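Side-chain contacts in putative uncharacterized protein PH0734 (Pyrococcus horikoshii, PDB 3D79), which is of unknown function but carries a pre-PUA-like region followed by a PUA domain, and probably binds RNA: residues K19-K22 against E23-Q27; V97-D100 against E101-P105. One frame throughout, in Å; residues are numbered along the deposited sequence.

Contact 1 of 2, residues K19-K22 against E23-Q27; sequences KDVK and EIIAQ
V21 turns its CG1 branch anti to the backbone N (chi1 172°), while I25, one turn further on, sets CG1 beside its own backbone N (chi1 -67°) and runs on extended to CD1. These two settings let the branch tips meet obliquely, V21 CG1 lying 4.1 Å from I25 CD1. The same rotation brings I25 CG1 back over the preceding turn, 3.4 Å from V21 O, which also accepts the I25 N-H. I24 does likewise one residue earlier, I24 CG1 coming within 3.4 Å of D20 O. All of this rides on regular i to i+4 α-helical bonding within helix 18-32 of the pre-PUA-like region. K19 O, D20 O, V21 O and K22 O receive the N-H groups of E23, I24, I25 and A26. The straightest of the four runs from I25 N to V21 O (3.0 Å, 169° at the hydrogen); the shortest runs from A26 N to K22 O (2.9 Å). I24, buried, reaches beyond the helix to I74 of strand 73-76 and to L16 and L41, whereas I25 leans on L41 and K43. On the exposed side, A26 CB sits 3.5 Å from K22 O, and E23 CB packs 3.7 Å from K19 O before the E23 chain carries its carboxylate away from K19-K22.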
loop_
_atom_site.group_PDB
_atom_site.type_symbol
_atom_site.label_atom_id
_atom_site.label_comp_id
_atom_site.label_asym_id
_atom_site.label_seq_id
_atom_site.Cartn_x
_atom_site.Cartn_y
_atom_site.Cartn_z
ATOM N N LYS A 19 3.996 10.979 -19.444
ATOM C CA LYS A 19 2.597 10.553 -19.445
ATOM C C LYS A 19 2.333 9.560 -18.307
ATOM O O LYS A 19 1.355 9.698 -17.563
ATOM C CB LYS A 19 2.233 9.950 -20.808
ATOM C CG LYS A 19 0.827 9.357 -20.895
ATOM C CD LYS A 19 0.685 8.519 -22.165
ATOM C CE LYS A 19 -0.606 7.710 -22.159
ATOM N NZ LYS A 19 -1.815 8.574 -22.293
ATOM N N ASP A 20 3.218 8.576 -18.161
ATOM C CA ASP A 20 3.081 7.588 -17.096
ATOM C C ASP A 20 3.261 8.192 -15.703
ATOM O O ASP A 20 2.528 7.844 -14.778
ATOM C CB ASP A 20 4.022 6.403 -17.320
ATOM C CG ASP A 20 3.585 5.515 -18.487
ATOM O OD1 ASP A 20 2.551 5.804 -19.124
ATOM O OD2 ASP A 20 4.285 4.516 -18.757
ATOM N N VAL A 21 4.220 9.110 -15.561
ATOM C CA VAL A 21 4.426 9.811 -14.288
ATOM C C VAL A 21 3.150 10.551 -13.873
ATOM O O VAL A 21 2.705 10.455 -12.728
ATOM C CB VAL A 21 5.640 10.787 -14.353
ATOM C CG1 VAL A 21 5.728 11.645 -13.093
ATOM C CG2 VAL A 21 6.939 10.012 -14.561
ATOM N N LYS A 22 2.551 11.268 -14.817
ATOM C CA LYS A 22 1.337 12.022 -14.537
ATOM C C LYS A 22 0.183 11.106 -14.136
ATOM O O LYS A 22 -0.605 11.449 -13.254
ATOM C CB LYS A 22 0.966 12.905 -15.724
ATOM C CG LYS A 22 1.915 14.082 -15.891
ATOM C CD LYS A 22 1.498 14.975 -17.044
ATOM C CE LYS A 22 2.437 16.172 -17.170
ATOM N NZ LYS A 22 2.025 17.033 -18.324
ATOM N N GLU A 23 0.095 9.942 -14.770
ATOM C CA GLU A 23 -0.960 8.986 -14.425
ATOM C C GLU A 23 -0.762 8.406 -13.021
ATOM O O GLU A 23 -1.739 8.184 -12.305
ATOM C CB GLU A 23 -1.089 7.885 -15.487
ATOM C CG GLU A 23 -2.293 6.926 -15.316
ATOM C CD GLU A 23 -3.634 7.606 -14.998
ATOM O OE1 GLU A 23 -3.984 8.657 -15.598
ATOM O OE2 GLU A 23 -4.366 7.051 -14.151
ATOM N N ILE A 24 0.488 8.178 -12.618
ATOM C CA ILE A 24 0.765 7.728 -11.249
ATOM C C ILE A 24 0.319 8.802 -10.256
ATOM O O ILE A 24 -0.368 8.509 -9.281
ATOM C CB ILE A 24 2.252 7.322 -11.036
ATOM C CG1 ILE A 24 2.585 6.069 -11.857
ATOM C CG2 ILE A 24 2.540 7.088 -9.541
ATOM C CD1 ILE A 24 4.066 5.685 -11.856
ATOM N N ILE A 25 0.684 10.056 -10.524
ATOM C CA ILE A 25 0.258 11.168 -9.675
ATOM C C ILE A 25 -1.268 11.218 -9.551
ATOM O O ILE A 25 -1.805 11.382 -8.450
ATOM C CB ILE A 25 0.808 12.511 -10.195
ATOM C CG1 ILE A 25 2.330 12.538 -10.045
ATOM C CG2 ILE A 25 0.164 13.694 -9.458
ATOM C CD1 ILE A 25 2.998 13.697 -10.785
ATOM N N ALA A 26 -1.954 11.067 -10.683
ATOM C CA ALA A 26 -3.415 11.058 -10.708
ATOM C C ALA A 26 -3.983 9.953 -9.810
ATOM O O ALA A 26 -4.882 10.201 -9.003
ATOM C CB ALA A 26 -3.905 10.901 -12.130
ATOM N N GLN A 27 -3.428 8.752 -9.931
ATOM C CA GLN A 27 -3.862 7.611 -9.123
ATOM C C GLN A 27 -3.644 7.855 -7.630
ATOM O O GLN A 27 -4.547 7.646 -6.825
ATOM C CB GLN A 27 -3.157 6.327 -9.565
ATOM C CG GLN A 27 -3.635 5.774 -10.901
ATOM C CD GLN A 27 -2.900 4.507 -11.311
ATOM O OE1 GLN A 27 -2.692 3.603 -10.499
ATOM N NE2 GLN A 27 -2.514 4.431 -12.582
#

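Contact 2 of 2, residues V97-D100 against E101-P105; sequences VVVD and EGAVP
D100 and A103 close a type I β-turn that carries the chain from strand 96-99 of the PUA domain into helix 104-108. One donor, A103 N, has two acceptors, both on D100. A103 N reaches D100 O at 3.2 Å, with 142° at the hydrogen, approaching from above the carbonyl plane and well bent from the C=O direction. It also points at the carboxylate, D100 OD1 lying 3.2 Å from A103 N in a weak bond of 133°. That second bond depends on the D100 side chain standing with CG between its backbone N and carbonyl carbon (chi1 60°), which swings OD1 over the turn. Without the carboxylate, as with an alanine here, A103 N would probably keep just the bent bond to the D100 carbonyl, and the turn would be tied less firmly. An overlapping turn follows, V104 N donating to E101 O at 3.3 Å, on backbone angles that are already helical from E101. Upstream, the backbone of V97 and V99 is hydrogen-bonded to strand 130-135 and that of V98 to strand 118-121, which anchors the strand leading into the turn. Apolar contact joins strand and turn as well: the CB of V99 points toward A103, V99 CB to A103 CB 3.8 Å, and the V99 side chain also rests on V133 and L142. L142 is shared with V104, whose CG2, beside its backbone N, lies 3.6 Å from D100 O.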
loop_
_atom_site.group_PDB
_atom_site.type_symbol
_atom_site.label_atom_id
_atom_site.label_comp_id
_atom_site.label_asym_id
_atom_site.label_seq_id
_atom_site.Cartn_x
_atom_site.Cartn_y
_atom_site.Cartn_z
ATOM N N VAL A 97 -6.169 0.027 6.728
ATOM C CA VAL A 97 -6.821 -1.063 7.445
ATOM C C VAL A 97 -5.959 -1.308 8.673
ATOM O O VAL A 97 -4.796 -1.697 8.556
ATOM C CB VAL A 97 -6.915 -2.332 6.573
ATOM C CG1 VAL A 97 -7.535 -3.471 7.370
ATOM C CG2 VAL A 97 -7.727 -2.040 5.309
ATOM N N VAL A 98 -6.515 -1.035 9.853
ATOM C CA VAL A 98 -5.749 -1.137 11.098
ATOM C C VAL A 98 -6.096 -2.435 11.817
ATOM O O VAL A 98 -7.274 -2.707 12.053
ATOM C CB VAL A 98 -6.019 0.063 12.035
ATOM C CG1 VAL A 98 -5.009 0.072 13.166
ATOM C CG2 VAL A 98 -5.939 1.370 11.242
ATOM N N VAL A 99 -5.070 -3.215 12.153
ATOM C CA VAL A 99 -5.253 -4.520 12.807
ATOM C C VAL A 99 -4.690 -4.572 14.230
ATOM O O VAL A 99 -3.785 -3.801 14.587
ATOM C CB VAL A 99 -4.660 -5.701 11.968
ATOM C CG1 VAL A 99 -5.328 -5.786 10.602
ATOM C CG2 VAL A 99 -3.149 -5.604 11.840
ATOM N N ASP A 100 -5.238 -5.485 15.031
ATOM C CA ASP A 100 -4.750 -5.715 16.391
ATOM C C ASP A 100 -3.461 -6.539 16.404
ATOM O O ASP A 100 -3.055 -7.077 15.372
ATOM C CB ASP A 100 -5.839 -6.300 17.322
ATOM C CG ASP A 100 -6.412 -7.652 16.856
ATOM O OD1 ASP A 100 -5.755 -8.421 16.122
ATOM O OD2 ASP A 100 -7.547 -7.962 17.279
ATOM N N GLU A 101 -2.819 -6.631 17.568
ATOM C CA GLU A 101 -1.515 -7.303 17.670
ATOM C C GLU A 101 -1.584 -8.800 17.357
ATOM O O GLU A 101 -0.617 -9.372 16.854
ATOM C CB GLU A 101 -0.861 -7.055 19.037
ATOM C CG GLU A 101 -1.679 -7.525 20.234
ATOM C CD GLU A 101 -1.036 -7.157 21.562
ATOM O OE1 GLU A 101 -1.784 -6.812 22.503
ATOM O OE2 GLU A 101 0.212 -7.195 21.663
ATOM N N GLY A 102 -2.732 -9.416 17.638
ATOM C CA GLY A 102 -2.963 -10.833 17.352
ATOM C C GLY A 102 -2.954 -11.177 15.873
ATOM O O GLY A 102 -2.616 -12.298 15.494
ATOM N N ALA A 103 -3.331 -10.210 15.040
ATOM C CA ALA A 103 -3.359 -10.392 13.587
ATOM C C ALA A 103 -1.976 -10.328 12.931
ATOM O O ALA A 103 -1.775 -10.859 11.833
ATOM C CB ALA A 103 -4.277 -9.366 12.959
ATOM N N VAL A 104 -1.029 -9.682 13.604
ATOM C CA VAL A 104 0.272 -9.343 13.010
ATOM C C VAL A 104 1.097 -10.542 12.509
ATOM O O VAL A 104 1.479 -10.577 11.329
ATOM C CB VAL A 104 1.113 -8.438 13.966
ATOM C CG1 VAL A 104 2.514 -8.178 13.407
ATOM C CG2 VAL A 104 0.391 -7.127 14.211
ATOM N N PRO A 105 1.370 -11.528 13.387
ATOM C CA PRO A 105 2.242 -12.617 12.937
ATOM C C PRO A 105 1.664 -13.412 11.761
ATOM O O PRO A 105 2.416 -13.862 10.898
ATOM C CB PRO A 105 2.400 -13.492 14.188
ATOM C CG PRO A 105 1.282 -13.129 15.075
ATOM C CD PRO A 105 0.930 -11.710 14.784
#

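Contact 1 comes first along the chain and is complete well before contact 2 begins, so the two lie in series. Residues 19-27 belong to helix 18-32 of the pre-PUA-like region, which touches the end strand 73-76 of the five-stranded antiparallel sheet; residues 97-105 lead from strand 96-99 of the mixed sheet of the PUA domain into helix 104-108. They share no helix, strand or sheet. The centres of contact 1 and contact 2 are about 32 Å apart, on opposite sides of the chain's centre. The nearest atoms of the two contacts stay about 16 Å apart. Each is therefore a local feature of its own region, with no direct link between them.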